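Local coordinates for transcriptional activator PlcR protein (Bacillus thuringiensis, PDB 3U3W) that binds DNA as a quorum-sensing transcription activator of virulence genes, switched on by the signal peptide PapR, at residues F78-V82 / K97-E101; Y91-Y95 / A122-K128; Y239-E244 / A259-A263. All blocks are in the same frame, centred on the assembly; numbering follows the deposited sequence.

Contact 1 of 3, residues F78-V82 / K97-E101; sequences FKDQV and KVWNE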
loop_
_atom_site.group_PDB
_atom_site.type_symbol
_atom_site.label_atom_id
_atom_site.label_comp_id
_atom_site.label_asym_id
_atom_site.label_seq_id
_atom_site.Cartn_x
_atom_site.Cartn_y
_atom_site.Cartn_z
ATOM N N PHE A 78 -2.684 14.380 -9.013
ATOM C CA PHE A 78 -3.136 14.253 -10.385
ATOM C C PHE A 78 -3.087 12.775 -10.771
ATOM O O PHE A 78 -4.076 12.200 -11.209
ATOM C CB PHE A 78 -2.237 15.077 -11.295
ATOM C CG PHE A 78 -2.754 15.213 -12.697
ATOM C CD1 PHE A 78 -3.722 16.159 -13.003
ATOM C CD2 PHE A 78 -2.259 14.409 -13.714
ATOM C CE1 PHE A 78 -4.193 16.294 -14.300
ATOM C CE2 PHE A 78 -2.727 14.536 -15.012
ATOM C CZ PHE A 78 -3.694 15.485 -15.305
ATOM N N LYS A 79 -1.920 12.170 -10.574
ATOM C CA LYS A 79 -1.704 10.750 -10.819
ATOM C C LYS A 79 -2.744 9.836 -10.129
ATOM O O LYS A 79 -3.289 8.915 -10.747
ATOM C CB LYS A 79 -0.282 10.386 -10.395
ATOM C CG LYS A 79 0.164 9.048 -10.872
ATOM C CD LYS A 79 1.604 8.776 -10.505
ATOM C CE LYS A 79 1.966 7.332 -10.839
ATOM N NZ LYS A 79 3.263 6.909 -10.237
ATOM N N ASP A 80 -3.029 10.097 -8.857
ATOM C CA ASP A 80 -4.030 9.323 -8.126
ATOM C C ASP A 80 -5.436 9.520 -8.672
ATOM O O ASP A 80 -6.267 8.618 -8.582
ATOM C CB ASP A 80 -4.019 9.685 -6.631
ATOM C CG ASP A 80 -2.759 9.214 -5.921
ATOM O OD1 ASP A 80 -2.050 8.322 -6.462
ATOM O OD2 ASP A 80 -2.486 9.741 -4.813
ATOM N N GLN A 81 -5.704 10.707 -9.210
ATOM C CA GLN A 81 -7.009 11.015 -9.788
ATOM C C GLN A 81 -7.210 10.193 -11.058
ATOM O O GLN A 81 -8.210 9.471 -11.217
ATOM C CB GLN A 81 -7.120 12.511 -10.097
ATOM C CG GLN A 81 -8.065 13.257 -9.181
ATOM C CD GLN A 81 -7.683 14.725 -8.965
ATOM O OE1 GLN A 81 -6.772 15.256 -9.610
ATOM N NE2 GLN A 81 -8.384 15.383 -8.045
ATOM N N VAL A 82 -6.231 10.294 -11.946
ATOM C CA VAL A 82 -6.252 9.581 -13.203
ATOM C C VAL A 82 -6.434 8.083 -12.917
ATOM O O VAL A 82 -7.297 7.419 -13.514
ATOM C CB VAL A 82 -4.958 9.866 -14.001
ATOM C CG1 VAL A 82 -4.820 8.919 -15.190
ATOM C CG2 VAL A 82 -4.929 11.317 -14.451
ATOM N N LYS A 97 -8.781 15.435 -19.145
ATOM C CA LYS A 97 -7.957 15.829 -18.004
ATOM C C LYS A 97 -6.468 15.763 -18.354
ATOM O O LYS A 97 -5.712 16.713 -18.137
ATOM C CB LYS A 97 -8.275 14.945 -16.794
ATOM C CG LYS A 97 -7.298 15.083 -15.627
ATOM C CD LYS A 97 -7.718 14.214 -14.448
ATOM C CE LYS A 97 -6.809 14.437 -13.247
ATOM N NZ LYS A 97 -6.883 15.855 -12.765
ATOM N N VAL A 98 -6.055 14.641 -18.922
ATOM C CA VAL A 98 -4.656 14.427 -19.259
ATOM C C VAL A 98 -4.180 15.282 -20.444
ATOM O O VAL A 98 -3.024 15.734 -20.482
ATOM C CB VAL A 98 -4.410 12.935 -19.544
ATOM C CG1 VAL A 98 -3.138 12.735 -20.340
ATOM C CG2 VAL A 98 -4.380 12.169 -18.237
ATOM N N TRP A 99 -5.066 15.492 -21.416
ATOM C CA TRP A 99 -4.732 16.360 -22.541
ATOM C C TRP A 99 -4.415 17.789 -22.073
ATOM O O TRP A 99 -3.434 18.392 -22.509
ATOM C CB TRP A 99 -5.832 16.369 -23.610
ATOM C CG TRP A 99 -5.529 17.360 -24.665
ATOM C CD1 TRP A 99 -6.163 18.555 -24.878
ATOM C CD2 TRP A 99 -4.457 17.297 -25.621
ATOM N NE1 TRP A 99 -5.566 19.227 -25.925
ATOM C CE2 TRP A 99 -4.520 18.476 -26.400
ATOM C CE3 TRP A 99 -3.465 16.351 -25.907
ATOM C CZ2 TRP A 99 -3.622 18.735 -27.444
ATOM C CZ3 TRP A 99 -2.573 16.608 -26.953
ATOM C CH2 TRP A 99 -2.659 17.795 -27.704
ATOM N N ASN A 100 -5.238 18.316 -21.171
ATOM C CA ASN A 100 -4.984 19.641 -20.593
ATOM C C ASN A 100 -3.626 19.747 -19.931
ATOM O O ASN A 100 -2.889 20.701 -20.160
ATOM C CB ASN A 100 -6.094 20.048 -19.623
ATOM C CG ASN A 100 -7.361 20.467 -20.353
ATOM O OD1 ASN A 100 -7.304 20.880 -21.517
ATOM N ND2 ASN A 100 -8.506 20.356 -19.684
ATOM N N GLU A 101 -3.295 18.752 -19.120
ATOM C CA GLU A 101 -2.001 18.718 -18.474
ATOM C C GLU A 101 -0.872 18.609 -19.498
ATOM O O GLU A 101 0.198 19.195 -19.331
ATOM C CB GLU A 101 -1.940 17.554 -17.487
ATOM C CG GLU A 101 -0.694 17.560 -16.631
ATOM C CD GLU A 101 -0.680 18.725 -15.648
ATOM O OE1 GLU A 101 -1.782 19.132 -15.209
ATOM O OE2 GLU A 101 0.425 19.231 -15.326
#
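Helices 72-87 and 91-102 run antiparallel here, their short segments at 153° but with axes 11.8 Å apart, a gap that long side chains have to bridge. Phe-78, in the t rotamer, reaches across it and is enclosed on both ring faces. Over one lies Lys-97, whose chain is t at chi1 to chi3 and turns to p only at chi4; its CE stands 3.8 Å from the Phe-78 ring centroid in a CH-pi contact. Over the opposite face is Glu-101, with CG 4.3 Å from the Phe-78 centroid. The last bend of Lys-97 brings NZ to Gln-81 OE1, a hydrogen bond of 3.2 Å. Beside the ring, whose edge faces Val-98 CA, Val-82 CG2 meets Val-98 CG2 at 3.9 Å, and Leu-115 and Tyr-119 of helix 109-125 close the apolar side. Methylenes and charged ends alike thus enclose the buried ring, Lys-97 NZ 3.1 Å from Phe-78 CE1, Glu-101 OE1 over the other face; Gln-81 and, by salt bridges, Arg-74 and Lys-104 satisfy those ends.

Contact 2 of 3, residues Y91-Y95 / A122-K128; sequences YKEIY and AAYVLKK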
loop_
_atom_site.group_PDB
_atom_site.type_symbol
_atom_site.label_atom_id
_atom_site.label_comp_id
_atom_site.label_asym_id
_atom_site.label_seq_id
_atom_site.Cartn_x
_atom_site.Cartn_y
_atom_site.Cartn_z
ATOM N N TYR A 91 -13.049 7.093 -19.345
ATOM C CA TYR A 91 -11.998 7.369 -20.314
ATOM C C TYR A 91 -12.104 8.726 -21.000
ATOM O O TYR A 91 -11.078 9.346 -21.314
ATOM C CB TYR A 91 -11.884 6.219 -21.317
ATOM C CG TYR A 91 -11.308 4.957 -20.685
ATOM C CD1 TYR A 91 -9.961 4.894 -20.318
ATOM C CD2 TYR A 91 -12.106 3.841 -20.451
ATOM C CE1 TYR A 91 -9.422 3.760 -19.746
ATOM C CE2 TYR A 91 -11.578 2.691 -19.878
ATOM C CZ TYR A 91 -10.238 2.654 -19.527
ATOM O OH TYR A 91 -9.718 1.521 -18.942
ATOM N N LYS A 92 -13.332 9.185 -21.227
ATOM C CA LYS A 92 -13.559 10.548 -21.713
ATOM C C LYS A 92 -12.863 11.569 -20.802
ATOM O O LYS A 92 -12.032 12.368 -21.255
ATOM C CB LYS A 92 -15.059 10.861 -21.786
ATOM C CG LYS A 92 -15.554 11.297 -23.176
ATOM C CD LYS A 92 -14.759 12.487 -23.748
ATOM C CE LYS A 92 -15.245 12.883 -25.159
ATOM N NZ LYS A 92 -14.374 13.922 -25.808
ATOM N N GLU A 93 -13.187 11.524 -19.511
ATOM C CA GLU A 93 -12.605 12.472 -18.569
ATOM C C GLU A 93 -11.093 12.364 -18.504
ATOM O O GLU A 93 -10.399 13.370 -18.493
ATOM C CB GLU A 93 -13.205 12.293 -17.184
ATOM C CG GLU A 93 -14.572 11.689 -17.244
ATOM C CD GLU A 93 -15.329 11.875 -15.960
ATOM O OE1 GLU A 93 -14.921 12.754 -15.164
ATOM O OE2 GLU A 93 -16.326 11.145 -15.751
ATOM N N ILE A 94 -10.581 11.142 -18.454
ATOM C CA ILE A 94 -9.142 10.951 -18.485
ATOM C C ILE A 94 -8.540 11.635 -19.696
ATOM O O ILE A 94 -7.524 12.334 -19.605
ATOM C CB ILE A 94 -8.791 9.460 -18.521
ATOM C CG1 ILE A 94 -9.306 8.802 -17.234
ATOM C CG2 ILE A 94 -7.276 9.274 -18.746
ATOM C CD1 ILE A 94 -8.863 7.361 -17.013
ATOM N N TYR A 95 -9.175 11.413 -20.839
ATOM C CA TYR A 95 -8.720 11.974 -22.104
ATOM C C TYR A 95 -8.616 13.504 -22.046
ATOM O O TYR A 95 -7.594 14.090 -22.416
ATOM C CB TYR A 95 -9.665 11.528 -23.229
ATOM C CG TYR A 95 -9.321 12.081 -24.581
ATOM C CD1 TYR A 95 -8.349 11.472 -25.379
ATOM C CD2 TYR A 95 -9.966 13.213 -25.074
ATOM C CE1 TYR A 95 -8.029 11.974 -26.626
ATOM C CE2 TYR A 95 -9.659 13.719 -26.326
ATOM C CZ TYR A 95 -8.693 13.102 -27.092
ATOM O OH TYR A 95 -8.388 13.623 -28.320
ATOM N N ALA A 122 -6.592 5.914 -23.276
ATOM C CA ALA A 122 -7.867 6.595 -23.321
ATOM C C ALA A 122 -8.282 6.794 -24.784
ATOM O O ALA A 122 -9.425 6.519 -25.164
ATOM C CB ALA A 122 -7.771 7.921 -22.590
ATOM N N ALA A 123 -7.341 7.245 -25.604
ATOM C CA ALA A 123 -7.605 7.468 -27.017
ATOM C C ALA A 123 -8.082 6.175 -27.673
ATOM O O ALA A 123 -9.070 6.166 -28.405
ATOM C CB ALA A 123 -6.366 8.000 -27.713
ATOM N N TYR A 124 -7.383 5.084 -27.381
ATOM C CA TYR A 124 -7.723 3.785 -27.934
ATOM C C TYR A 124 -9.091 3.289 -27.466
ATOM O O TYR A 124 -9.875 2.747 -28.251
ATOM C CB TYR A 124 -6.649 2.754 -27.608
ATOM C CG TYR A 124 -7.179 1.357 -27.706
ATOM C CD1 TYR A 124 -7.205 0.688 -28.928
ATOM C CD2 TYR A 124 -7.689 0.707 -26.584
ATOM C CE1 TYR A 124 -7.717 -0.603 -29.025
ATOM C CE2 TYR A 124 -8.195 -0.585 -26.671
ATOM C CZ TYR A 124 -8.208 -1.234 -27.900
ATOM O OH TYR A 124 -8.725 -2.503 -28.002
ATOM N N VAL A 125 -9.393 3.464 -26.189
ATOM C CA VAL A 125 -10.648 2.932 -25.698
ATOM C C VAL A 125 -11.770 3.719 -26.332
ATOM O O VAL A 125 -12.826 3.181 -26.618
ATOM C CB VAL A 125 -10.746 2.989 -24.156
ATOM C CG1 VAL A 125 -12.176 2.701 -23.689
ATOM C CG2 VAL A 125 -9.774 2.013 -23.559
ATOM N N LEU A 126 -11.518 5.003 -26.560
ATOM C CA LEU A 126 -12.518 5.891 -27.132
ATOM C C LEU A 126 -12.608 5.730 -28.653
ATOM O O LEU A 126 -13.405 6.392 -29.316
ATOM C CB LEU A 126 -12.222 7.350 -26.741
ATOM C CG LEU A 126 -12.346 7.677 -25.248
ATOM C CD1 LEU A 126 -11.943 9.114 -24.964
ATOM C CD2 LEU A 126 -13.745 7.410 -24.747
ATOM N N LYS A 127 -11.784 4.855 -29.208
ATOM C CA LYS A 127 -11.832 4.586 -30.643
ATOM C C LYS A 127 -11.431 5.802 -31.484
ATOM O O LYS A 127 -11.844 5.946 -32.628
ATOM C CB LYS A 127 -13.220 4.067 -31.035
ATOM C CG LYS A 127 -13.573 2.752 -30.329
ATOM C CD LYS A 127 -14.955 2.235 -30.706
ATOM C CE LYS A 127 -15.373 1.051 -29.834
ATOM N NZ LYS A 127 -14.524 -0.162 -30.030
ATOM N N LYS A 128 -10.619 6.673 -30.900
ATOM C CA LYS A 128 -10.050 7.804 -31.607
ATOM C C LYS A 128 -8.785 7.385 -32.355
ATOM O O LYS A 128 -8.327 8.058 -33.288
ATOM C CB LYS A 128 -9.734 8.929 -30.623
ATOM C CG LYS A 128 -10.975 9.561 -29.975
ATOM C CD LYS A 128 -10.590 10.606 -28.917
ATOM C CE LYS A 128 -11.652 11.694 -28.775
ATOM N NZ LYS A 128 -13.027 11.129 -28.616
#
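Tyr-91 lays one face of its ring against Val-125, whose CG2 sits 4.0 Å from the ring centroid and only 6° off the normal, a well-centred CH-pi contact; Val-125 CG1 also approaches Tyr-91 CD2 to 3.4 Å. The backbones come closest at Tyr-91 and Ala-122, with CA atoms 5.2 Å apart, a separation permitted by the small alanine side chain. Ala-122 CB lies 4.1 Å from both Ile-94 CG2 and Tyr-95 CB. One turn on, Leu-126 fits against the same helix, its CD1 3.7 Å from Tyr-95 CB and 3.9 Å from Lys-92 CA.

Helix 109-125 ends in a Schellman motif: Lys-127 takes positive phi, Lys-128 N bonds to Ala-123 O at 3.0 Å and Lys-127 N to Tyr-124 O at 3.0 Å. This reversal carries Lys-128 back over a face of the Tyr-95 ring, where its CD stands 4.0 Å from the centroid. The cation-pi component is at most weak, with NZ 5.1 Å from the same centroid, and Lys-92 NZ lies 4.2 Å from Lys-128 NZ, so like charges meet at the exposed margin. Tyr-91 also packs on an aromatic side chain of the bound peptide. Such close pairing of successive helices, with a small residue at the closest approach, is consistent with the tetratricopeptide-like repeats of the RNPP C-terminal domain, which here binds the PapR peptide.

Contact 3 of 3, residues Y239-E244 / A259-A263; sequences YYQRGE and AYKKA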
loop_
_atom_site.group_PDB
_atom_site.type_symbol
_atom_site.label_atom_id
_atom_site.label_comp_id
_atom_site.label_asym_id
_atom_site.label_seq_id
_atom_site.Cartn_x
_atom_site.Cartn_y
_atom_site.Cartn_z
ATOM N N TYR A 239 -14.280 -13.006 -9.063
ATOM C CA TYR A 239 -15.404 -13.905 -8.852
ATOM C C TYR A 239 -16.264 -14.076 -10.085
ATOM O O TYR A 239 -16.760 -15.163 -10.333
ATOM C CB TYR A 239 -16.281 -13.449 -7.688
ATOM C CG TYR A 239 -15.665 -13.792 -6.370
ATOM C CD1 TYR A 239 -15.398 -15.111 -6.032
ATOM C CD2 TYR A 239 -15.311 -12.799 -5.478
ATOM C CE1 TYR A 239 -14.807 -15.434 -4.827
ATOM C CE2 TYR A 239 -14.722 -13.105 -4.278
ATOM C CZ TYR A 239 -14.474 -14.425 -3.955
ATOM O OH TYR A 239 -13.887 -14.710 -2.747
ATOM N N TYR A 240 -16.457 -12.995 -10.832
ATOM C CA TYR A 240 -17.236 -13.054 -12.052
ATOM C C TYR A 240 -16.493 -13.973 -13.035
ATOM O O TYR A 240 -17.053 -14.952 -13.544
ATOM C CB TYR A 240 -17.446 -11.638 -12.632
ATOM C CG TYR A 240 -18.163 -11.636 -13.966
ATOM C CD1 TYR A 240 -19.555 -11.589 -14.031
ATOM C CD2 TYR A 240 -17.451 -11.705 -15.167
ATOM C CE1 TYR A 240 -20.216 -11.609 -15.256
ATOM C CE2 TYR A 240 -18.109 -11.714 -16.395
ATOM C CZ TYR A 240 -19.483 -11.670 -16.431
ATOM O OH TYR A 240 -20.125 -11.687 -17.637
ATOM N N GLN A 241 -15.224 -13.667 -13.274
ATOM C CA GLN A 241 -14.396 -14.498 -14.128
ATOM C C GLN A 241 -14.384 -15.970 -13.706
ATOM O O GLN A 241 -14.352 -16.864 -14.551
ATOM C CB GLN A 241 -12.969 -13.977 -14.170
ATOM C CG GLN A 241 -12.180 -14.619 -15.268
ATOM C CD GLN A 241 -12.867 -14.412 -16.590
ATOM O OE1 GLN A 241 -13.202 -13.283 -16.955
ATOM N NE2 GLN A 241 -13.125 -15.500 -17.301
ATOM N N ARG A 242 -14.400 -16.221 -12.403
ATOM C CA ARG A 242 -14.349 -17.584 -11.911
ATOM C C ARG A 242 -15.686 -18.267 -12.177
ATOM O O ARG A 242 -15.726 -19.435 -12.549
ATOM C CB ARG A 242 -13.927 -17.641 -10.439
ATOM C CG ARG A 242 -14.975 -18.122 -9.459
ATOM C CD ARG A 242 -14.553 -19.369 -8.674
ATOM N NE ARG A 242 -13.448 -19.173 -7.732
ATOM C CZ ARG A 242 -13.587 -19.018 -6.413
ATOM N NH1 ARG A 242 -14.803 -19.018 -5.882
ATOM N NH2 ARG A 242 -12.514 -18.856 -5.616
ATOM N N GLY A 243 -16.777 -17.527 -12.031
ATOM C CA GLY A 243 -18.071 -18.016 -12.474
ATOM C C GLY A 243 -18.078 -18.382 -13.962
ATOM O O GLY A 243 -18.614 -19.423 -14.347
ATOM N N GLU A 244 -17.497 -17.523 -14.800
ATOM C CA GLU A 244 -17.361 -17.809 -16.228
ATOM C C GLU A 244 -16.619 -19.131 -16.452
ATOM O O GLU A 244 -17.055 -19.970 -17.233
ATOM C CB GLU A 244 -16.606 -16.689 -16.949
ATOM C CG GLU A 244 -17.291 -15.334 -16.953
ATOM C CD GLU A 244 -18.375 -15.240 -18.002
ATOM O OE1 GLU A 244 -18.059 -14.850 -19.152
ATOM O OE2 GLU A 244 -19.539 -15.565 -17.681
ATOM N N ALA A 259 -20.194 -18.081 -7.271
ATOM C CA ALA A 259 -19.198 -17.149 -7.763
ATOM C C ALA A 259 -19.857 -15.863 -8.222
ATOM O O ALA A 259 -19.405 -14.775 -7.865
ATOM C CB ALA A 259 -18.368 -17.762 -8.873
ATOM N N TYR A 260 -20.937 -15.984 -8.991
ATOM C CA TYR A 260 -21.632 -14.804 -9.517
ATOM C C TYR A 260 -22.275 -13.950 -8.414
ATOM O O TYR A 260 -22.317 -12.722 -8.517
ATOM C CB TYR A 260 -22.674 -15.200 -10.567
ATOM C CG TYR A 260 -22.113 -15.646 -11.903
ATOM C CD1 TYR A 260 -21.253 -14.824 -12.634
ATOM C CD2 TYR A 260 -22.461 -16.878 -12.452
ATOM C CE1 TYR A 260 -20.742 -15.224 -13.865
ATOM C CE2 TYR A 260 -21.958 -17.287 -13.686
ATOM C CZ TYR A 260 -21.103 -16.453 -14.387
ATOM O OH TYR A 260 -20.602 -16.854 -15.604
ATOM N N LYS A 261 -22.768 -14.602 -7.359
ATOM C CA LYS A 261 -23.334 -13.892 -6.213
ATOM C C LYS A 261 -22.266 -13.067 -5.507
ATOM O O LYS A 261 -22.481 -11.902 -5.166
ATOM C CB LYS A 261 -23.987 -14.863 -5.228
ATOM C CG LYS A 261 -25.351 -15.371 -5.683
ATOM C CD LYS A 261 -25.807 -16.571 -4.852
ATOM C CE LYS A 261 -26.211 -16.172 -3.434
ATOM N NZ LYS A 261 -25.088 -15.603 -2.622
ATOM N N LYS A 262 -21.106 -13.673 -5.301
ATOM C CA LYS A 262 -19.994 -12.952 -4.710
ATOM C C LYS A 262 -19.610 -11.733 -5.556
ATOM O O LYS A 262 -19.291 -10.677 -5.009
ATOM C CB LYS A 262 -18.803 -13.884 -4.483
ATOM C CG LYS A 262 -19.011 -14.888 -3.347
ATOM C CD LYS A 262 -17.804 -15.822 -3.251
ATOM C CE LYS A 262 -17.729 -16.559 -1.918
ATOM N NZ LYS A 262 -18.902 -17.435 -1.661
ATOM N N ALA A 263 -19.656 -11.866 -6.882
ATOM C CA ALA A 263 -19.338 -10.741 -7.760
ATOM C C ALA A 263 -20.369 -9.640 -7.626
ATOM O O ALA A 263 -20.020 -8.475 -7.502
ATOM C CB ALA A 263 -19.233 -11.190 -9.219
#
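Ala-259 makes the closest backbone approach, its CA 4.9 Å from that of Gly-243, where the axes of the two antiparallel segments pass 7.5 Å apart at a crossing angle of -160°. Its CB rests 3.4 Å from Tyr-239 O and 3.5 Å from Arg-242 CG. Tyr-260 follows, lying with one ring face over Gly-243 CA, 4.1 Å from the centroid; a CB at Gly-243 would clash with this ring. The same ring turns an edge toward the face of Tyr-240 in an offset edge-to-face pair, centroids 5.6 Å apart and planes at 66°, and Tyr-260 OH donates a 2.7 Å hydrogen bond to Glu-244 OE2. Next to take part is Lys-262, whose CD lies over the Tyr-239 ring at 3.8 Å from the centroid, while its ammonium group pairs with Asp-258. Ala-263 finishes the seam, its CB 4.0 Å from Tyr-239 CB and 3.9 Å from Tyr-240 CB. Helix 212-228 packs against Tyr-239 and Arg-242, Tyr-207 of helix 192-208 touches Glu-244, and Tyr-239 and Lys-262 meet Ile-269 of the second subunit, placing this hairpin of helices 235-248 and 253-269 at the dimer contact.

In the fold
Contacts 1 and 2 share helix 91-102, their centres about 13 Å apart, and touch where Val-82 O meets Ile-94 CD1 at 3.8 Å; together they join that helix to 72-87 before it and 109-125 after it. Contact 3 pairs two later helices, its centre about 32 Å from that of contact 1 and about 28 Å from that of contact 2. Contacts 1 and 3 are buried, whereas contact 2 is partly open, with lysines at its rim. The chemistry follows the spacing: the wide gap of contact 1 is spanned by long side chains, while contacts 2 and 3 come close through alanine or glycine. Contacts 2 and 3 also reach the bound peptide.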